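PDB 3ZED: Rna-directed RNA polymerase from Infectious pancreatic necrosis virus, which probably copies the viral RNA genome by RNA-templated addition of ribonucleotides, and may exist both free and covalently attached to that RNA. Local coordinates for residues B[585-590]-B[614-619]; B[726-731]-B[759-764]. All blocks are in the same frame, centred on the assembly; numbering follows the deposited sequence.

Contact 1: B[585-590]-B[614-619]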
loop_
_atom_site.group_PDB
_atom_site.type_symbol
_atom_site.label_atom_id
_atom_site.label_comp_id
_atom_site.label_asym_id
_atom_site.label_seq_id
_atom_site.Cartn_x
_atom_site.Cartn_y
_atom_site.Cartn_z
ATOM N N ALA B 585 -16.950 -13.472 5.313
ATOM C CA ALA B 585 -15.659 -14.165 5.188
ATOM C C ALA B 585 -14.858 -14.077 6.492
ATOM O O ALA B 585 -14.304 -15.077 6.942
ATOM C CB ALA B 585 -14.850 -13.583 4.029
ATOM N N SER B 586 -14.848 -12.896 7.105
ATOM C CA SER B 586 -14.139 -12.625 8.364
ATOM C C SER B 586 -14.793 -13.370 9.561
ATOM O O SER B 586 -14.070 -13.890 10.420
ATOM C CB SER B 586 -14.067 -11.126 8.616
ATOM O OG SER B 586 -13.208 -10.863 9.708
ATOM N N ALA B 587 -16.138 -13.496 9.572
ATOM C CA ALA B 587 -16.869 -14.264 10.588
ATOM C C ALA B 587 -16.592 -15.757 10.440
ATOM O O ALA B 587 -16.440 -16.448 11.449
ATOM C CB ALA B 587 -18.374 -14.010 10.483
ATOM N N ALA B 588 -16.529 -16.259 9.192
ATOM C CA ALA B 588 -16.277 -17.674 8.895
ATOM C C ALA B 588 -14.815 -18.062 9.202
ATOM O O ALA B 588 -14.578 -19.100 9.825
ATOM C CB ALA B 588 -16.605 -17.973 7.435
ATOM N N TYR B 589 -13.849 -17.232 8.761
ATOM C CA TYR B 589 -12.426 -17.478 8.946
ATOM C C TYR B 589 -11.735 -16.308 9.643
ATOM O O TYR B 589 -11.080 -15.507 8.975
ATOM C CB TYR B 589 -11.748 -17.777 7.602
ATOM C CG TYR B 589 -12.019 -19.189 7.144
ATOM C CD1 TYR B 589 -11.247 -20.250 7.599
ATOM C CD2 TYR B 589 -13.080 -19.473 6.286
ATOM C CE1 TYR B 589 -11.520 -21.561 7.209
ATOM C CE2 TYR B 589 -13.368 -20.774 5.904
ATOM C CZ TYR B 589 -12.588 -21.818 6.371
ATOM O OH TYR B 589 -12.886 -23.107 5.996
ATOM N N PRO B 590 -11.834 -16.210 10.992
ATOM C CA PRO B 590 -11.149 -15.097 11.686
ATOM C C PRO B 590 -9.639 -15.246 11.629
ATOM O O PRO B 590 -9.131 -16.374 11.614
ATOM C CB PRO B 590 -11.652 -15.197 13.134
ATOM C CG PRO B 590 -12.146 -16.604 13.292
ATOM C CD PRO B 590 -12.573 -17.084 11.936
ATOM N N GLU B 614 -16.161 -8.869 19.452
ATOM C CA GLU B 614 -16.517 -7.461 19.583
ATOM C C GLU B 614 -16.235 -6.692 18.286
ATOM O O GLU B 614 -17.067 -5.882 17.879
ATOM C CB GLU B 614 -15.773 -6.797 20.763
ATOM C CG GLU B 614 -16.197 -7.264 22.150
ATOM C CD GLU B 614 -17.616 -6.930 22.569
ATOM O OE1 GLU B 614 -18.557 -7.618 22.118
ATOM O OE2 GLU B 614 -17.786 -6.000 23.382
ATOM N N ALA B 615 -15.078 -6.954 17.628
ATOM C CA ALA B 615 -14.683 -6.275 16.390
ATOM C C ALA B 615 -15.616 -6.623 15.240
ATOM O O ALA B 615 -16.023 -5.711 14.525
ATOM C CB ALA B 615 -13.246 -6.593 16.025
ATOM N N ILE B 616 -16.027 -7.900 15.101
ATOM C CA ILE B 616 -16.964 -8.303 14.046
ATOM C C ILE B 616 -18.337 -7.553 14.244
ATOM O O ILE B 616 -18.954 -7.122 13.261
ATOM C CB ILE B 616 -17.105 -9.845 13.871
ATOM C CG1 ILE B 616 -17.629 -10.204 12.470
ATOM C CG2 ILE B 616 -17.947 -10.519 14.950
ATOM C CD1 ILE B 616 -16.580 -10.126 11.312
ATOM N N ARG B 617 -18.738 -7.325 15.504
ATOM C CA ARG B 617 -19.954 -6.573 15.822
ATOM C C ARG B 617 -19.773 -5.093 15.452
ATOM O O ARG B 617 -20.613 -4.551 14.742
ATOM C CB ARG B 617 -20.310 -6.714 17.306
ATOM C CG ARG B 617 -20.729 -8.119 17.721
ATOM C CD ARG B 617 -20.803 -8.251 19.238
ATOM N NE ARG B 617 -21.963 -7.536 19.762
ATOM C CZ ARG B 617 -22.138 -7.199 21.035
ATOM N NH1 ARG B 617 -21.209 -7.483 21.939
ATOM N NH2 ARG B 617 -23.234 -6.569 21.412
ATOM N N LEU B 618 -18.652 -4.475 15.877
ATOM C CA LEU B 618 -18.313 -3.067 15.649
ATOM C C LEU B 618 -18.301 -2.645 14.190
ATOM O O LEU B 618 -18.794 -1.561 13.858
ATOM C CB LEU B 618 -16.917 -2.760 16.203
ATOM C CG LEU B 618 -16.757 -2.414 17.645
ATOM C CD1 LEU B 618 -15.301 -2.469 18.017
ATOM C CD2 LEU B 618 -17.261 -1.038 17.916
ATOM N N VAL B 619 -17.666 -3.445 13.341
ATOM C CA VAL B 619 -17.491 -3.100 11.934
ATOM C C VAL B 619 -18.773 -3.252 11.122
ATOM O O VAL B 619 -18.813 -2.749 10.007
ATOM C CB VAL B 619 -16.309 -3.862 11.279
ATOM C CG1 VAL B 619 -15.000 -3.414 11.914
ATOM C CG2 VAL B 619 -16.496 -5.385 11.354
#
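Ile616 reaches from helix 604-621 to the last turn of helix 580-588 and is the one residue of 614-619 that touches it. Van der Waals packing comes first. The end of its longer branch, CD1, lies 3.8 Å from both CB and OG of Ser586, and equally 3.8 Å from the backbone N of Ala587, so the methyl rests where one residue passes into the next. Lower on the same branch, Ile616 CG1 stands 4.4 Å from Ala587 CB, a looser approach of two aliphatic groups. The torsions explain the reach: CG1 is anti to the backbone N (chi1 -158°), which sends the longer branch across the gap. With small residues on the receiving side, the backbones come close at this level, with the CA atoms of Ala587 and Ile616 6.9 Å apart.

Polar groups point elsewhere. Ser586 OG touches CD1 but hydrogen-bonds to Glu661, so a buried hydroxyl beside a methyl is still satisfied. Within 614-619, Arg617 NH1 bridges to Glu614 OE1 at 2.7 Å, approaching on the syn side of the carboxylate with the oxygen 23° out of the guanidinium plane. Glu614 also pairs with Arg639, and Arg617 with Glu628, tying this helix to helix 625-645.

This is buried helix-to-helix packing in the thumb region of the polymerase. Ala588 packs on helix 143-156, and Tyr589, just past the helix end, reaches strand 157-160; Phe662, in a loop, touches both Ser586 and Val619.

Contact 2: B[726-731]-B[759-764]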
loop_
_atom_site.group_PDB
_atom_site.type_symbol
_atom_site.label_atom_id
_atom_site.label_comp_id
_atom_site.label_asym_id
_atom_site.label_seq_id
_atom_site.Cartn_x
_atom_site.Cartn_y
_atom_site.Cartn_z
ATOM N N TRP B 726 13.134 21.948 -12.174
ATOM C CA TRP B 726 12.201 20.900 -12.580
ATOM C C TRP B 726 12.557 20.393 -13.971
ATOM O O TRP B 726 12.504 19.190 -14.200
ATOM C CB TRP B 726 10.754 21.420 -12.527
ATOM C CG TRP B 726 10.239 21.798 -11.153
ATOM C CD1 TRP B 726 10.948 21.863 -9.986
ATOM C CD2 TRP B 726 8.896 22.186 -10.825
ATOM N NE1 TRP B 726 10.126 22.242 -8.948
ATOM C CE2 TRP B 726 8.864 22.466 -9.437
ATOM C CE3 TRP B 726 7.706 22.305 -11.568
ATOM C CZ2 TRP B 726 7.688 22.850 -8.775
ATOM C CZ3 TRP B 726 6.550 22.718 -10.918
ATOM C CH2 TRP B 726 6.543 22.962 -9.533
ATOM N N ARG B 727 12.986 21.299 -14.879
ATOM C CA ARG B 727 13.426 20.959 -16.231
ATOM C C ARG B 727 14.649 20.045 -16.183
ATOM O O ARG B 727 14.705 19.083 -16.940
ATOM C CB ARG B 727 13.722 22.216 -17.042
ATOM C CG ARG B 727 12.550 22.612 -17.910
ATOM C CD ARG B 727 12.946 23.633 -18.950
ATOM N NE ARG B 727 12.758 24.976 -18.406
ATOM C CZ ARG B 727 13.655 25.956 -18.428
ATOM N NH1 ARG B 727 14.849 25.763 -18.984
ATOM N NH2 ARG B 727 13.372 27.132 -17.886
ATOM N N LEU B 728 15.583 20.300 -15.242
ATOM C CA LEU B 728 16.769 19.466 -15.035
ATOM C C LEU B 728 16.370 18.059 -14.596
ATOM O O LEU B 728 16.965 17.088 -15.062
ATOM C CB LEU B 728 17.711 20.093 -13.990
ATOM C CG LEU B 728 18.569 21.294 -14.425
ATOM C CD1 LEU B 728 19.419 21.776 -13.281
ATOM C CD2 LEU B 728 19.486 20.939 -15.592
ATOM N N LEU B 729 15.340 17.953 -13.735
ATOM C CA LEU B 729 14.818 16.683 -13.217
ATOM C C LEU B 729 14.119 15.894 -14.325
ATOM O O LEU B 729 14.252 14.671 -14.382
ATOM C CB LEU B 729 13.877 16.913 -12.029
ATOM C CG LEU B 729 13.775 15.741 -11.067
ATOM C CD1 LEU B 729 15.024 15.673 -10.160
ATOM C CD2 LEU B 729 12.474 15.814 -10.254
ATOM N N ASP B 730 13.398 16.587 -15.207
ATOM C CA ASP B 730 12.768 15.955 -16.367
ATOM C C ASP B 730 13.842 15.471 -17.374
ATOM O O ASP B 730 13.720 14.370 -17.900
ATOM C CB ASP B 730 11.788 16.925 -17.045
ATOM C CG ASP B 730 10.915 16.271 -18.098
ATOM O OD1 ASP B 730 10.404 15.151 -17.835
ATOM O OD2 ASP B 730 10.716 16.888 -19.171
ATOM N N GLN B 731 14.904 16.273 -17.602
ATOM C CA GLN B 731 16.014 15.935 -18.512
ATOM C C GLN B 731 16.747 14.678 -18.008
ATOM O O GLN B 731 17.113 13.804 -18.814
ATOM C CB GLN B 731 16.986 17.121 -18.646
ATOM C CG GLN B 731 16.417 18.303 -19.431
ATOM C CD GLN B 731 17.274 19.557 -19.361
ATOM O OE1 GLN B 731 18.422 19.543 -18.917
ATOM N NE2 GLN B 731 16.737 20.681 -19.811
ATOM N N GLU B 759 19.307 31.977 -11.985
ATOM C CA GLU B 759 19.826 32.285 -13.316
ATOM C C GLU B 759 20.891 31.267 -13.735
ATOM O O GLU B 759 20.909 30.873 -14.901
ATOM C CB GLU B 759 20.375 33.716 -13.384
ATOM C CG GLU B 759 19.283 34.778 -13.408
ATOM C CD GLU B 759 18.568 34.967 -14.735
ATOM O OE1 GLU B 759 17.569 34.252 -14.984
ATOM O OE2 GLU B 759 18.994 35.851 -15.515
ATOM N N ALA B 760 21.738 30.804 -12.786
ATOM C CA ALA B 760 22.765 29.787 -13.053
ATOM C C ALA B 760 22.114 28.422 -13.448
ATOM O O ALA B 760 22.530 27.806 -14.425
ATOM C CB ALA B 760 23.672 29.622 -11.840
ATOM N N THR B 761 21.067 27.995 -12.735
ATOM C CA THR B 761 20.349 26.744 -13.044
ATOM C C THR B 761 19.636 26.890 -14.422
ATOM O O THR B 761 19.647 25.949 -15.223
ATOM C CB THR B 761 19.406 26.391 -11.894
ATOM O OG1 THR B 761 20.214 26.235 -10.720
ATOM C CG2 THR B 761 18.585 25.121 -12.158
ATOM N N GLU B 762 19.081 28.094 -14.692
ATOM C CA GLU B 762 18.416 28.501 -15.930
ATOM C C GLU B 762 19.370 28.361 -17.126
ATOM O O GLU B 762 18.990 27.769 -18.134
ATOM C CB GLU B 762 17.926 29.955 -15.792
ATOM C CG GLU B 762 16.940 30.409 -16.848
ATOM C CD GLU B 762 15.570 29.795 -16.681
ATOM O OE1 GLU B 762 14.783 30.301 -15.849
ATOM O OE2 GLU B 762 15.304 28.773 -17.350
ATOM N N GLU B 763 20.608 28.863 -16.991
ATOM C CA GLU B 763 21.628 28.806 -18.028
ATOM C C GLU B 763 22.143 27.368 -18.215
ATOM O O GLU B 763 22.370 26.940 -19.355
ATOM C CB GLU B 763 22.781 29.772 -17.710
ATOM C CG GLU B 763 22.409 31.244 -17.855
ATOM C CD GLU B 763 23.431 32.247 -17.345
ATOM O OE1 GLU B 763 24.558 31.829 -16.993
ATOM O OE2 GLU B 763 23.103 33.456 -17.294
ATOM N N LEU B 764 22.273 26.610 -17.103
ATOM C CA LEU B 764 22.768 25.233 -17.129
ATOM C C LEU B 764 21.740 24.286 -17.765
ATOM O O LEU B 764 22.143 23.383 -18.499
ATOM C CB LEU B 764 23.189 24.752 -15.731
ATOM C CG LEU B 764 24.523 25.322 -15.202
ATOM C CD1 LEU B 764 24.590 25.250 -13.695
ATOM C CD2 LEU B 764 25.723 24.608 -15.798
#
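Arg727 and Glu762 meet with their flat ends almost in one plane, the guanidinium and carboxylate turned only 18° from each other. Arg727 NH2 donates to Glu762 OE2 at 2.6 Å, with an N-H...O angle of 156°. The carboxylate receives it on its syn lone pair, and OE2 sits at the edge of the guanidinium close to its plane. The other terminal nitrogen, Arg727 NH1, is 3.5 Å from Glu762 OE2, so this is a single-bond salt bridge rather than a two-pronged one.

Both chains are bent on the way there. The CB of Glu762 leaves its helix pointing away from 726-731; CG is anti to the backbone N, and a turn at chi2 (72°) brings the carboxylate back toward the arginine. Arg727 starts toward the other helix and bends at chi3.

Beside the ion pair lies an apolar touch, Leu728 CD1 against Thr761 CG2 at 3.6 Å, the two side chains crossing at a slant. Thr761 turns its methyl across the gap, CG2 anti to the backbone N, while its hydroxyl bonds back to the carbonyl of Trp757. Leu728 also packs on Ala746 and Thr761 on Ala750, so helix 740-752 borders this part of the junction between helices 724-732 and 757-771 in the C-terminal region.

Chemically, the contact divides into a buried leucine-threonine patch and a partly exposed ion pair. Arg727 NH2 is gripped twice, by Glu762 OE2 and by the carbonyl of Lys722, which should restrain the turning of the guanidinium, with a weak bond from NE to the Pro721 carbonyl adding to it; the arginine would be expected to favour the ionised form of Glu762.

Contacts 1 and 2 stand on opposite sides of the chain's centre, their own centres 55 Å apart, and have no helix in common: 585-590 and 614-619 belong to the thumb, 726-731 and 759-764 to the C-terminal region. Each joins two helices of one region, yet their chemistry differs. Contact 1 is fully buried and rests on one isoleucine against small residues, while the charged residues of 614-619 pair with each other and with helix 625-645. Contact 2, farther from the centre and only partly buried, buries more surface between its segments (181 against 96 Å²) and puts a salt bridge across the interface beside its apolar patch.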